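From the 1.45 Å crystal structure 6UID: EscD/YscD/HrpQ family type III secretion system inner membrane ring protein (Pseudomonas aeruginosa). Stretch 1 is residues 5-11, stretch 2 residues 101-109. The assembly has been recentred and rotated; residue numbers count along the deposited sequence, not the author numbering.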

# COMPACT_ATOMS: atom_id res chain seq x y z
N TRP A 5 -2.91 2.41 14.02
CA TRP A 5 -3.35 1.61 12.89
C TRP A 5 -2.41 0.43 12.77
O TRP A 5 -1.31 0.43 13.30
CB TRP A 5 -3.33 2.44 11.59
CG TRP A 5 -4.23 3.65 11.67
CD1 TRP A 5 -3.87 4.92 11.99
CD2 TRP A 5 -5.64 3.66 11.47
NE1 TRP A 5 -4.97 5.73 12.00
CE2 TRP A 5 -6.08 4.99 11.68
CE3 TRP A 5 -6.57 2.69 11.13
CZ2 TRP A 5 -7.42 5.36 11.55
CZ3 TRP A 5 -7.90 3.05 11.01
CH2 TRP A 5 -8.31 4.38 11.23
N LYS A 6 -2.84 -0.59 12.04
CA LYS A 6 -1.97 -1.69 11.68
C LYS A 6 -2.04 -1.94 10.18
O LYS A 6 -3.07 -1.70 9.54
CB LYS A 6 -2.31 -2.96 12.47
CG LYS A 6 -3.76 -3.39 12.39
CD LYS A 6 -3.99 -4.66 13.22
CE LYS A 6 -5.40 -5.14 13.00
NZ LYS A 6 -5.74 -6.32 13.87
N ILE A 7 -0.94 -2.42 9.62
CA ILE A 7 -0.80 -2.69 8.20
C ILE A 7 -0.53 -4.16 7.99
O ILE A 7 0.18 -4.79 8.79
CB ILE A 7 0.31 -1.80 7.60
CG1 ILE A 7 0.47 -2.05 6.11
CG2 ILE A 7 1.63 -2.03 8.30
CD1 ILE A 7 1.14 -0.85 5.41
N ARG A 8 -1.10 -4.73 6.93
CA ARG A 8 -0.83 -6.10 6.50
C ARG A 8 -0.36 -6.10 5.06
O ARG A 8 -0.94 -5.39 4.22
CB ARG A 8 -2.06 -7.01 6.64
CG ARG A 8 -1.77 -8.44 6.20
CD ARG A 8 -2.75 -9.43 6.75
NE ARG A 8 -2.60 -10.70 6.05
CZ ARG A 8 -3.27 -11.81 6.34
NH1 ARG A 8 -4.14 -11.82 7.33
NH2 ARG A 8 -3.05 -12.90 5.62
N PHE A 9 0.66 -6.89 4.77
CA PHE A 9 1.20 -7.03 3.42
C PHE A 9 0.73 -8.32 2.76
O PHE A 9 0.61 -9.36 3.41
CB PHE A 9 2.72 -6.96 3.46
CG PHE A 9 3.23 -5.65 3.94
CD1 PHE A 9 3.03 -4.51 3.19
CD2 PHE A 9 3.86 -5.54 5.15
CE1 PHE A 9 3.46 -3.28 3.65
CE2 PHE A 9 4.30 -4.31 5.61
CZ PHE A 9 4.11 -3.18 4.84
N TYR A 10 0.42 -8.22 1.47
CA TYR A 10 -0.11 -9.32 0.66
C TYR A 10 0.73 -9.51 -0.61
O TYR A 10 0.18 -9.79 -1.70
CB TYR A 10 -1.55 -9.04 0.25
CG TYR A 10 -2.55 -8.93 1.37
CD1 TYR A 10 -2.73 -7.75 2.04
CD2 TYR A 10 -3.35 -10.00 1.72
CE1 TYR A 10 -3.68 -7.65 3.05
CE2 TYR A 10 -4.30 -9.91 2.72
CZ TYR A 10 -4.47 -8.73 3.36
OH TYR A 10 -5.42 -8.64 4.37
N SER A 11 2.03 -9.28 -0.51
CA SER A 11 2.89 -9.42 -1.67
C SER A 11 4.33 -9.67 -1.25
O SER A 11 4.77 -9.28 -0.16
CB SER A 11 2.83 -8.15 -2.53
OG SER A 11 3.15 -7.01 -1.79
N GLN A 101 -8.59 -2.77 16.59
CA GLN A 101 -9.68 -3.59 17.08
C GLN A 101 -10.40 -4.38 15.99
O GLN A 101 -11.39 -5.05 16.28
CB GLN A 101 -10.69 -2.74 17.86
CG GLN A 101 -10.10 -2.07 19.10
N ARG A 102 -9.93 -4.31 14.74
CA ARG A 102 -10.54 -5.05 13.64
C ARG A 102 -9.56 -6.06 13.05
O ARG A 102 -8.35 -5.94 13.21
CB ARG A 102 -11.02 -4.11 12.52
CG ARG A 102 -12.27 -3.31 12.87
N SER A 103 -10.11 -7.06 12.36
CA SER A 103 -9.34 -8.14 11.76
C SER A 103 -9.09 -7.88 10.27
O SER A 103 -9.92 -7.27 9.59
CB SER A 103 -10.06 -9.48 11.89
OG SER A 103 -10.18 -9.87 13.24
N PHE A 104 -7.94 -8.36 9.78
CA PHE A 104 -7.65 -8.32 8.36
C PHE A 104 -8.31 -9.50 7.66
O PHE A 104 -8.37 -10.61 8.20
CB PHE A 104 -6.15 -8.43 8.11
CG PHE A 104 -5.37 -7.23 8.52
CD1 PHE A 104 -5.47 -6.07 7.78
CD2 PHE A 104 -4.50 -7.28 9.58
CE1 PHE A 104 -4.76 -4.96 8.11
CE2 PHE A 104 -3.77 -6.14 9.92
CZ PHE A 104 -3.93 -4.99 9.16
N PRO A 105 -8.74 -9.31 6.41
CA PRO A 105 -9.15 -10.46 5.60
C PRO A 105 -7.95 -11.33 5.25
O PRO A 105 -6.83 -10.83 5.07
CB PRO A 105 -9.74 -9.81 4.34
CG PRO A 105 -9.07 -8.48 4.24
CD PRO A 105 -8.79 -8.04 5.66
N GLU A 106 -8.18 -12.64 5.17
CA GLU A 106 -7.11 -13.55 4.80
C GLU A 106 -6.65 -13.30 3.37
O GLU A 106 -5.46 -13.41 3.07
CB GLU A 106 -7.56 -15.00 4.97
N ARG A 107 -7.57 -12.94 2.49
CA ARG A 107 -7.25 -12.69 1.10
C ARG A 107 -7.27 -11.20 0.82
O ARG A 107 -8.10 -10.46 1.37
CB ARG A 107 -8.23 -13.41 0.17
CG ARG A 107 -8.07 -14.93 0.19
CD ARG A 107 -9.04 -15.59 -0.77
N PHE A 108 -6.38 -10.77 -0.06
CA PHE A 108 -6.35 -9.38 -0.47
C PHE A 108 -7.71 -8.98 -1.05
O PHE A 108 -8.31 -9.75 -1.81
CB PHE A 108 -5.29 -9.19 -1.53
CG PHE A 108 -5.10 -7.76 -1.93
CD1 PHE A 108 -4.50 -6.86 -1.07
CD2 PHE A 108 -5.52 -7.33 -3.17
CE1 PHE A 108 -4.34 -5.55 -1.44
CE2 PHE A 108 -5.34 -6.04 -3.55
CZ PHE A 108 -4.76 -5.14 -2.68
N PRO A 109 -8.22 -7.80 -0.72
CA PRO A 109 -9.54 -7.40 -1.24
C PRO A 109 -9.59 -7.38 -2.76
O PRO A 109 -8.79 -6.72 -3.43
CB PRO A 109 -9.73 -6.00 -0.64
CG PRO A 109 -8.94 -6.00 0.60
CD PRO A 109 -7.76 -6.91 0.36

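An irregular segment runs alongside a β-strand and is held by side chains rather than by backbone pairing: alternate residues of the strand and its C-terminal continuation supply Lys 6, Arg 8 and Tyr 10, and the segment answers with two phenylalanines and its carbonyl oxygens.

The backbones stay well apart. Arg 8 CA and Phe 104 CA are 7.4 Å from each other, and Tyr 10 CA and Phe 108 CA 6.3 Å; no backbone-to-backbone hydrogen bond joins the two stretches, and side chains occupy much of the space between them. The strand, residues 5-9, sets the rhythm: Lys 6 and Arg 8 point toward the segment while Ile 7 and Phe 9 point away and are buried, and just past the strand Tyr 10 keeps the alternation by pointing toward it again. Numbering rises in the same direction on both sides, with Lys 6 meeting Arg 102, Arg 8 meeting Phe 104, and Tyr 10 meeting Phe 108.

Lys 6 begins the series. Its chain leaves with chi1 in p and then runs fully extended, carrying Lys 6 NZ to 2.7 Å from Arg 102 O in a hydrogen bond. Because the acceptor is a main-chain carbonyl, the bond does not depend on the Arg 102 side chain, which is modelled only as far as CG.

Phe 104 is the centre of the packing, with 117 Å² covered by the first stretch, the largest such area of any residue here. Arg 8 CB sits 3.5 Å from the centroid of the Phe 104 ring, almost exactly on the ring normal, a CH-pi contact over the face. The ring also reaches back to Lys 6, with Phe 104 CZ 3.6 Å from Lys 6 CG, so the aliphatic parts of two charged residues serve as its packing surface. Further out, the Arg 8 guanidinium makes no hydrogen bond across the stretches; Pro 105 O lies over one of its faces, with Arg 8 NH1 3.7 Å from Pro 105 O.

Tyr 10 combines both kinds of chemistry. Its hydroxyl donates a hydrogen bond to Pro 105 O, with Tyr 10 OH and Pro 105 O 2.7 Å apart; proline has no amide hydrogen to give, but its carbonyl remains a good acceptor. The Tyr 10 ring face receives the edge of Phe 108, centroids 5.4 Å apart and planes at 65°, with Tyr 10 CD1 and Phe 108 CD1 3.7 Å apart. Phe 108 CA adds a CH-pi contact, 4.1 Å from the Tyr 10 ring centroid. The rule is economical: alternation presents the side chains, carbonyls accept hydrogen bonds from the ends of Lys 6 and Tyr 10, and the rings of Phe 104 and Tyr 10 lie between the backbones, with Phe 108 set against the Tyr 10 face.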